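Local coordinates for protein putative glucarate dehydratase (Pseudomonas fluorescens, PDB 4IT1) that probably dehydrates D-glucarate to 5-dehydro-4-deoxy-D-glucarate with the help of magnesium, as a member of the mandelate racemase/muconate lactonizing enzyme family, at residues A78-Q86 against I101-H109; D378-L387 against L404-L414. One frame throughout, in Å; residues are numbered along the deposited sequence.

How the contacts relate
From the N terminus, the chain lays down the antiparallel sheet of strands 25-36, 50-60 and 65-70, then enters helix 74-87. Contact 1 closes the short connection to helix 95-107, with 14 residues between its segments, and makes a helical hairpin that helix 128-148 also touches. The barrel strands follow. After helix 348-360, contact 2 closes a second loop of 16 residues, which holds strand 393-395, and brings 378-387 against 404-414 and the start of helix 408-421. The two closures come in series, neither nested nor crossed. Contact 1 and contact 2 have centres about 27 Å apart and nearest atoms about 11 Å apart; strands 25-36 and 50-60 meet side chains from the segments of both.

Contact 1: residues A78-Q86 against I101-H109; sequences AIQQQVQSQ and IVQTTVAAH
Thr105 OG1 is gripped from two directions: it accepts a hydrogen bond from Gln86 NE2 at 3.2 Å and is itself bonded to Ile101 O, one helical turn back, at 2.9 Å. The first bond is bent (142° at the hydrogen), and OG1 is tilted out of the Gln86 amide plane. The second approaches from above the carbonyl plane of Ile101, whose oxygen also accepts from Thr105 N. Gln86 runs extended past Thr105 in the opposite sense, and its NE2 has a further, weak bond to Gln82 O within its own segment.

In Thr105, OG1 lies beside the backbone N, which leaves CG2 anti to that N. With OG1 committed to these bonds, CG2 lies against Gln82 CB, 3.6 Å away, and Val83 CG2. Val83 divides its branches: CG2 meets Thr105, while CG1 lies near both Val102 CG2, at 4.1 Å, and Ile101 CG2. Ile101 CG2 also rests on Gln86 CB.

At the other end, Ile79 sends CD1 over one face of the His109 ring, 4.1 Å from the centroid and 15° off the normal, a CH-pi contact; the ring is poorly ordered, so this detail is less certain. Gln82 OE1 lies in plane at the ring's edge, 3.9 Å from His109 CD2. Ile79 and Val102 also touch Ala132 of helix 128-148, which extends the apolar side of the pair.

The helix axes approach to 9.9 Å at 128°, with Val83 opposite Val102 and Ile79 opposite Val106 in register. This is the steeply crossed, broadly antiparallel helical hairpin that follows the three-stranded sheet in the N-terminal capping domain of the enolase superfamily.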
loop_
_atom_site.group_PDB
_atom_site.type_symbol
_atom_site.label_atom_id
_atom_site.label_comp_id
_atom_site.label_asym_id
_atom_site.label_seq_id
_atom_site.Cartn_x
_atom_site.Cartn_y
_atom_site.Cartn_z
ATOM N N ALA A 78 -6.836 7.253 -27.092
ATOM C CA ALA A 78 -6.178 8.532 -27.338
ATOM C C ALA A 78 -5.164 8.857 -26.250
ATOM O O ALA A 78 -4.075 9.353 -26.536
ATOM C CB ALA A 78 -7.215 9.641 -27.447
ATOM N N ILE A 79 -5.535 8.563 -25.006
ATOM C CA ILE A 79 -4.656 8.762 -23.856
ATOM C C ILE A 79 -3.496 7.757 -23.871
ATOM O O ILE A 79 -2.336 8.143 -23.736
ATOM C CB ILE A 79 -5.449 8.705 -22.526
ATOM C CG1 ILE A 79 -6.361 9.940 -22.379
ATOM C CG2 ILE A 79 -4.515 8.563 -21.330
ATOM C CD1 ILE A 79 -5.639 11.261 -22.156
ATOM N N GLN A 80 -3.821 6.479 -24.051
ATOM C CA GLN A 80 -2.811 5.421 -24.155
ATOM C C GLN A 80 -1.785 5.757 -25.247
ATOM O O GLN A 80 -0.575 5.702 -25.007
ATOM C CB GLN A 80 -3.476 4.058 -24.421
ATOM C CG GLN A 80 -4.364 3.546 -23.287
ATOM C CD GLN A 80 -5.221 2.361 -23.701
ATOM O OE1 GLN A 80 -4.759 1.472 -24.417
ATOM N NE2 GLN A 80 -6.476 2.338 -23.251
ATOM N N GLN A 81 -2.277 6.133 -26.429
ATOM C CA GLN A 81 -1.423 6.525 -27.557
ATOM C C GLN A 81 -0.488 7.685 -27.207
ATOM O O GLN A 81 0.717 7.611 -27.444
ATOM C CB GLN A 81 -2.271 6.883 -28.781
ATOM C CG GLN A 81 -2.847 5.693 -29.535
ATOM C CD GLN A 81 -3.126 6.002 -31.000
ATOM O OE1 GLN A 81 -3.273 7.163 -31.393
ATOM N NE2 GLN A 81 -3.195 4.956 -31.817
ATOM N N GLN A 82 -1.053 8.746 -26.634
ATOM C CA GLN A 82 -0.283 9.909 -26.171
ATOM C C GLN A 82 0.880 9.522 -25.255
ATOM O O GLN A 82 2.000 10.015 -25.418
ATOM C CB GLN A 82 -1.205 10.889 -25.437
ATOM C CG GLN A 82 -2.110 11.727 -26.330
ATOM C CD GLN A 82 -1.672 13.176 -26.429
ATOM O OE1 GLN A 82 -2.477 14.089 -26.239
ATOM N NE2 GLN A 82 -0.392 13.396 -26.725
ATOM N N VAL A 83 0.604 8.643 -24.292
ATOM C CA VAL A 83 1.607 8.224 -23.309
ATOM C C VAL A 83 2.627 7.274 -23.938
ATOM O O VAL A 83 3.831 7.404 -23.692
ATOM C CB VAL A 83 0.962 7.589 -22.057
ATOM C CG1 VAL A 83 2.029 7.176 -21.054
ATOM C CG2 VAL A 83 -0.011 8.560 -21.402
ATOM N N GLN A 84 2.135 6.340 -24.757
ATOM C CA GLN A 84 2.973 5.374 -25.487
ATOM C C GLN A 84 4.305 5.952 -25.980
ATOM O O GLN A 84 5.371 5.397 -25.694
ATOM C CB GLN A 84 2.184 4.773 -26.658
ATOM C CG GLN A 84 3.034 4.161 -27.763
ATOM C CD GLN A 84 2.228 3.855 -29.004
ATOM O OE1 GLN A 84 1.706 4.760 -29.655
ATOM N NE2 GLN A 84 2.122 2.573 -29.341
ATOM N N SER A 85 4.234 7.071 -26.697
ATOM C CA SER A 85 5.410 7.709 -27.292
ATOM C C SER A 85 6.445 8.163 -26.263
ATOM O O SER A 85 7.640 8.187 -26.553
ATOM C CB SER A 85 4.991 8.895 -28.168
ATOM O OG SER A 85 4.506 9.968 -27.382
ATOM N N GLN A 86 5.987 8.519 -25.066
ATOM C CA GLN A 86 6.881 9.024 -24.020
ATOM C C GLN A 86 7.702 7.936 -23.316
ATOM O O GLN A 86 8.699 8.237 -22.651
ATOM C CB GLN A 86 6.091 9.851 -23.004
ATOM C CG GLN A 86 5.939 11.313 -23.390
ATOM C CD GLN A 86 4.666 11.947 -22.849
ATOM O OE1 GLN A 86 4.722 12.929 -22.107
ATOM N NE2 GLN A 86 3.510 11.395 -23.231
ATOM N N ILE A 101 4.596 11.030 -15.644
ATOM C CA ILE A 101 4.374 11.141 -17.084
ATOM C C ILE A 101 2.883 11.091 -17.436
ATOM O O ILE A 101 2.394 11.955 -18.170
ATOM C CB ILE A 101 5.194 10.074 -17.857
ATOM C CG1 ILE A 101 6.671 10.481 -17.875
ATOM C CG2 ILE A 101 4.679 9.874 -19.281
ATOM C CD1 ILE A 101 7.607 9.379 -18.314
ATOM N N VAL A 102 2.170 10.095 -16.903
ATOM C CA VAL A 102 0.728 9.963 -17.139
ATOM C C VAL A 102 -0.034 11.201 -16.656
ATOM O O VAL A 102 -0.989 11.632 -17.301
ATOM C CB VAL A 102 0.142 8.686 -16.495
ATOM C CG1 VAL A 102 -1.377 8.675 -16.596
ATOM C CG2 VAL A 102 0.713 7.434 -17.145
ATOM N N GLN A 103 0.405 11.781 -15.540
ATOM C CA GLN A 103 -0.224 12.983 -14.987
ATOM C C GLN A 103 -0.035 14.204 -15.893
ATOM O O GLN A 103 -0.974 14.957 -16.118
ATOM C CB GLN A 103 0.295 13.281 -13.574
ATOM C CG GLN A 103 -0.156 12.277 -12.524
ATOM C CD GLN A 103 0.626 12.359 -11.223
ATOM O OE1 GLN A 103 0.104 12.037 -10.157
ATOM N NE2 GLN A 103 1.885 12.778 -11.304
ATOM N N THR A 104 1.178 14.387 -16.408
ATOM C CA THR A 104 1.494 15.502 -17.307
ATOM C C THR A 104 0.675 15.435 -18.594
ATOM O O THR A 104 0.164 16.450 -19.078
ATOM C CB THR A 104 2.997 15.528 -17.634
ATOM O OG1 THR A 104 3.719 15.801 -16.434
ATOM C CG2 THR A 104 3.330 16.606 -18.661
ATOM N N THR A 105 0.546 14.225 -19.123
ATOM C CA THR A 105 -0.205 13.971 -20.337
ATOM C C THR A 105 -1.700 14.269 -20.163
ATOM O O THR A 105 -2.298 14.952 -20.997
ATOM C CB THR A 105 0.015 12.521 -20.800
ATOM O OG1 THR A 105 1.421 12.273 -20.906
ATOM C CG2 THR A 105 -0.652 12.260 -22.146
ATOM N N VAL A 106 -2.287 13.767 -19.077
ATOM C CA VAL A 106 -3.704 13.999 -18.772
ATOM C C VAL A 106 -3.993 15.484 -18.527
ATOM O O VAL A 106 -5.032 15.989 -18.946
ATOM C CB VAL A 106 -4.183 13.144 -17.574
ATOM C CG1 VAL A 106 -5.541 13.613 -17.068
ATOM C CG2 VAL A 106 -4.252 11.677 -17.968
ATOM N N ALA A 107 -3.062 16.171 -17.865
ATOM C CA ALA A 107 -3.166 17.611 -17.633
ATOM C C ALA A 107 -3.253 18.408 -18.942
ATOM O O ALA A 107 -3.858 19.481 -18.981
ATOM C CB ALA A 107 -1.999 18.097 -16.788
ATOM N N ALA A 108 -2.654 17.867 -20.004
ATOM C CA ALA A 108 -2.668 18.487 -21.329
ATOM C C ALA A 108 -3.783 17.904 -22.204
ATOM O O ALA A 108 -3.604 17.704 -23.409
ATOM C CB ALA A 108 -1.312 18.314 -21.998
ATOM N N HIS A 109 -4.935 17.642 -21.589
ATOM C CA HIS A 109 -6.064 17.035 -22.290
ATOM C C HIS A 109 -7.410 17.442 -21.686
ATOM O O HIS A 109 -7.620 17.329 -20.475
ATOM C CB HIS A 109 -5.928 15.513 -22.288
ATOM C CG HIS A 109 -6.530 14.854 -23.488
ATOM N ND1 HIS A 109 -7.858 14.493 -23.553
ATOM C CD2 HIS A 109 -5.982 14.496 -24.673
ATOM C CE1 HIS A 109 -8.103 13.937 -24.727
ATOM N NE2 HIS A 109 -6.981 13.928 -25.424
#

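Contact 2: residues D378-L387 against L404-L414; sequences DEEVIKGGKL and LELDHDQLGKL
Gln410 NE2 donates to two carbonyls of the loop, Asp378 O and Glu380 O, both at 2.8 Å. Here the loop after barrel helix 348-360 meets the start of helix 408-421, which packs on the three-stranded sheet of the N-terminal capping domain. The bond to Glu380 O is straight (174°) and lies in both the amide and carbonyl planes; the one to Asp378 O is bent to 137°. A bend at chi2 (-74°) folds the amide back over the loop, and Lys413 NZ, donating to OE1, fixes its rotation. Replacing Gln410 by an alanine removes the amide and is likely to leave both carbonyls without this donor and Lys413 NZ without its acceptor.

Alongside, a single beta bridge pairs Ile382 with Leu406: Lys383 N donates to Glu405 O at 3.0 Å, and Asp407 N to Val381 O. Val381 fills the angle between bridge and helix, CG2 beside Leu406 CD2 and CG1 near Leu411 and Leu414.

Further out, Asp407 N-caps the helix through weak bonds, and Glu379, salt-bridged to Arg36 of strand 25-36, sets its CG 3.8 Å from Leu414 CD2. Leu387 and Leu404 meet tip to tip, Leu387 CD1 3.9 Å from Leu404 CD2.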
loop_
_atom_site.group_PDB
_atom_site.type_symbol
_atom_site.label_atom_id
_atom_site.label_comp_id
_atom_site.label_asym_id
_atom_site.label_seq_id
_atom_site.Cartn_x
_atom_site.Cartn_y
_atom_site.Cartn_z
ATOM N N ASP A 378 -13.295 -18.664 -29.846
ATOM C CA ASP A 378 -12.330 -18.369 -30.914
ATOM C C ASP A 378 -11.690 -16.978 -30.850
ATOM O O ASP A 378 -10.858 -16.637 -31.695
ATOM C CB ASP A 378 -12.979 -18.587 -32.289
ATOM C CG ASP A 378 -14.259 -17.787 -32.472
ATOM O OD1 ASP A 378 -15.235 -18.027 -31.721
ATOM O OD2 ASP A 378 -14.286 -16.925 -33.378
ATOM N N GLU A 379 -12.065 -16.184 -29.850
ATOM C CA GLU A 379 -11.699 -14.766 -29.843
ATOM C C GLU A 379 -10.839 -14.330 -28.660
ATOM O O GLU A 379 -11.255 -13.509 -27.839
ATOM C CB GLU A 379 -12.945 -13.883 -30.000
ATOM C CG GLU A 379 -13.547 -13.947 -31.401
ATOM C CD GLU A 379 -14.685 -12.968 -31.627
ATOM O OE1 GLU A 379 -15.266 -12.475 -30.638
ATOM O OE2 GLU A 379 -15.005 -12.700 -32.805
ATOM N N GLU A 380 -9.632 -14.890 -28.599
ATOM C CA GLU A 380 -8.603 -14.482 -27.644
ATOM C C GLU A 380 -7.385 -13.954 -28.394
ATOM O O GLU A 380 -7.251 -14.187 -29.593
ATOM C CB GLU A 380 -8.190 -15.665 -26.763
ATOM C CG GLU A 380 -8.793 -15.664 -25.366
ATOM C CD GLU A 380 -8.138 -14.661 -24.419
ATOM O OE1 GLU A 380 -8.670 -14.477 -23.305
ATOM O OE2 GLU A 380 -7.097 -14.055 -24.770
ATOM N N VAL A 381 -6.503 -13.246 -27.696
ATOM C CA VAL A 381 -5.257 -12.765 -28.304
ATOM C C VAL A 381 -4.024 -13.493 -27.760
ATOM O O VAL A 381 -2.884 -13.036 -27.934
ATOM C CB VAL A 381 -5.072 -11.238 -28.145
ATOM C CG1 VAL A 381 -6.160 -10.489 -28.902
ATOM C CG2 VAL A 381 -5.043 -10.840 -26.674
ATOM N N ILE A 382 -4.260 -14.625 -27.101
ATOM C CA ILE A 382 -3.173 -15.414 -26.516
ATOM C C ILE A 382 -3.090 -16.820 -27.114
ATOM O O ILE A 382 -4.110 -17.405 -27.501
ATOM C CB ILE A 382 -3.262 -15.488 -24.970
ATOM C CG1 ILE A 382 -4.638 -15.996 -24.525
ATOM C CG2 ILE A 382 -2.938 -14.135 -24.347
ATOM C CD1 ILE A 382 -4.729 -16.344 -23.059
ATOM N N LYS A 383 -1.866 -17.345 -27.190
ATOM C CA LYS A 383 -1.633 -18.723 -27.618
ATOM C C LYS A 383 -2.360 -19.693 -26.690
ATOM O O LYS A 383 -2.333 -19.529 -25.467
ATOM C CB LYS A 383 -0.134 -19.035 -27.643
ATOM C CG LYS A 383 0.619 -18.378 -28.786
ATOM C CD LYS A 383 1.949 -19.072 -29.037
ATOM C CE LYS A 383 2.674 -18.468 -30.228
ATOM N NZ LYS A 383 3.044 -17.044 -29.994
ATOM N N GLY A 384 -3.024 -20.682 -27.280
ATOM C CA GLY A 384 -3.787 -21.667 -26.522
ATOM C C GLY A 384 -5.267 -21.345 -26.492
ATOM O O GLY A 384 -6.095 -22.206 -26.176
ATOM N N GLY A 385 -5.598 -20.101 -26.832
ATOM C CA GLY A 385 -6.979 -19.624 -26.781
ATOM C C GLY A 385 -7.400 -19.333 -25.352
ATOM O O GLY A 385 -6.603 -18.817 -24.556
ATOM N N LYS A 386 -8.645 -19.680 -25.020
ATOM C CA LYS A 386 -9.203 -19.366 -23.699
ATOM C C LYS A 386 -8.524 -20.102 -22.541
ATOM O O LYS A 386 -8.359 -21.328 -22.563
ATOM C CB LYS A 386 -10.727 -19.551 -23.658
ATOM C CG LYS A 386 -11.497 -18.339 -24.172
ATOM C CD LYS A 386 -12.659 -17.956 -23.263
ATOM C CE LYS A 386 -13.795 -18.966 -23.331
ATOM N NZ LYS A 386 -14.993 -18.485 -22.590
ATOM N N LEU A 387 -8.128 -19.317 -21.540
ATOM C CA LEU A 387 -7.544 -19.813 -20.300
ATOM C C LEU A 387 -8.473 -20.762 -19.558
ATOM O O LEU A 387 -9.699 -20.622 -19.641
ATOM C CB LEU A 387 -7.177 -18.641 -19.396
ATOM C CG LEU A 387 -5.708 -18.222 -19.371
ATOM C CD1 LEU A 387 -4.913 -18.777 -20.549
ATOM C CD2 LEU A 387 -5.609 -16.706 -19.285
ATOM N N LEU A 404 1.967 -15.627 -20.198
ATOM C CA LEU A 404 1.123 -15.545 -21.380
ATOM C C LEU A 404 1.887 -14.984 -22.580
ATOM O O LEU A 404 2.780 -14.136 -22.430
ATOM C CB LEU A 404 -0.105 -14.676 -21.097
ATOM C CG LEU A 404 -1.156 -15.088 -20.063
ATOM C CD1 LEU A 404 -2.147 -13.948 -19.885
ATOM C CD2 LEU A 404 -1.880 -16.370 -20.455
ATOM N N GLU A 405 1.526 -15.462 -23.771
ATOM C CA GLU A 405 2.156 -14.994 -25.007
ATOM C C GLU A 405 1.130 -14.568 -26.058
ATOM O O GLU A 405 0.125 -15.252 -26.275
ATOM C CB GLU A 405 3.123 -16.052 -25.561
ATOM C CG GLU A 405 4.455 -16.098 -24.816
ATOM C CD GLU A 405 5.353 -17.251 -25.231
ATOM O OE1 GLU A 405 4.926 -18.104 -26.038
ATOM O OE2 GLU A 405 6.499 -17.303 -24.737
ATOM N N LEU A 406 1.396 -13.428 -26.695
ATOM C CA LEU A 406 0.508 -12.879 -27.719
ATOM C C LEU A 406 0.495 -13.698 -28.999
ATOM O O LEU A 406 1.536 -13.907 -29.624
ATOM C CB LEU A 406 0.894 -11.438 -28.062
ATOM C CG LEU A 406 0.250 -10.284 -27.294
ATOM C CD1 LEU A 406 0.687 -8.974 -27.924
ATOM C CD2 LEU A 406 -1.270 -10.379 -27.288
ATOM N N ASP A 407 -0.692 -14.159 -29.377
ATOM C CA ASP A 407 -0.921 -14.733 -30.695
ATOM C C ASP A 407 -1.131 -13.572 -31.672
ATOM O O ASP A 407 -2.245 -13.050 -31.802
ATOM C CB ASP A 407 -2.138 -15.668 -30.660
ATOM C CG ASP A 407 -2.338 -16.447 -31.959
ATOM O OD1 ASP A 407 -1.772 -16.068 -33.008
ATOM O OD2 ASP A 407 -3.082 -17.450 -31.928
ATOM N N HIS A 408 -0.054 -13.169 -32.346
ATOM C CA HIS A 408 -0.069 -12.011 -33.248
ATOM C C HIS A 408 -1.030 -12.150 -34.427
ATOM O O HIS A 408 -1.443 -11.147 -35.018
ATOM C CB HIS A 408 1.338 -11.717 -33.755
ATOM C CG HIS A 408 2.183 -10.957 -32.785
ATOM N ND1 HIS A 408 2.522 -11.454 -31.545
ATOM C CD2 HIS A 408 2.772 -9.740 -32.876
ATOM C CE1 HIS A 408 3.278 -10.574 -30.912
ATOM N NE2 HIS A 408 3.445 -9.526 -31.698
ATOM N N ASP A 409 -1.378 -13.391 -34.762
ATOM C CA ASP A 409 -2.373 -13.674 -35.798
ATOM C C ASP A 409 -3.782 -13.371 -35.303
ATOM O O ASP A 409 -4.543 -12.680 -35.979
ATOM C CB ASP A 409 -2.281 -15.131 -36.272
ATOM C CG ASP A 409 -1.043 -15.401 -37.119
ATOM O OD1 ASP A 409 -0.146 -14.529 -37.205
ATOM O OD2 ASP A 409 -0.970 -16.504 -37.702
ATOM N N GLN A 410 -4.120 -13.893 -34.123
ATOM C CA GLN A 410 -5.394 -13.592 -33.472
ATOM C C GLN A 410 -5.508 -12.101 -33.164
ATOM O O GLN A 410 -6.595 -11.528 -33.267
ATOM C CB GLN A 410 -5.553 -14.408 -32.191
ATOM C CG GLN A 410 -6.041 -15.834 -32.401
ATOM C CD GLN A 410 -7.517 -15.927 -32.746
ATOM O OE1 GLN A 410 -7.885 -16.498 -33.771
ATOM N NE2 GLN A 410 -8.371 -15.370 -31.890
ATOM N N LEU A 411 -4.378 -11.484 -32.801
ATOM C CA LEU A 411 -4.298 -10.045 -32.550
ATOM C C LEU A 411 -4.718 -9.232 -33.775
ATOM O O LEU A 411 -5.687 -8.468 -33.712
ATOM C CB LEU A 411 -2.885 -9.642 -32.104
ATOM C CG LEU A 411 -2.661 -8.161 -31.768
ATOM C CD1 LEU A 411 -3.355 -7.783 -30.464
ATOM C CD2 LEU A 411 -1.178 -7.817 -31.709
ATOM N N GLY A 412 -3.986 -9.400 -34.877
ATOM C CA GLY A 412 -4.318 -8.767 -36.154
ATOM C C GLY A 412 -5.775 -8.954 -36.558
ATOM O O GLY A 412 -6.406 -8.026 -37.073
ATOM N N LYS A 413 -6.309 -10.146 -36.304
ATOM C CA LYS A 413 -7.682 -10.490 -36.681
ATOM C C LYS A 413 -8.723 -9.664 -35.922
ATOM O O LYS A 413 -9.653 -9.121 -36.527
ATOM C CB LYS A 413 -7.952 -11.983 -36.464
ATOM C CG LYS A 413 -9.278 -12.464 -37.041
ATOM C CD LYS A 413 -9.528 -13.940 -36.774
ATOM C CE LYS A 413 -9.934 -14.190 -35.329
ATOM N NZ LYS A 413 -10.251 -15.622 -35.078
ATOM N N LEU A 414 -8.566 -9.581 -34.603
ATOM C CA LEU A 414 -9.513 -8.845 -33.766
ATOM C C LEU A 414 -9.325 -7.318 -33.850
ATOM O O LEU A 414 -10.257 -6.563 -33.578
ATOM C CB LEU A 414 -9.503 -9.370 -32.319
ATOM C CG LEU A 414 -10.030 -10.801 -32.100
ATOM C CD1 LEU A 414 -9.862 -11.237 -30.650
ATOM C CD2 LEU A 414 -11.480 -10.988 -32.547
#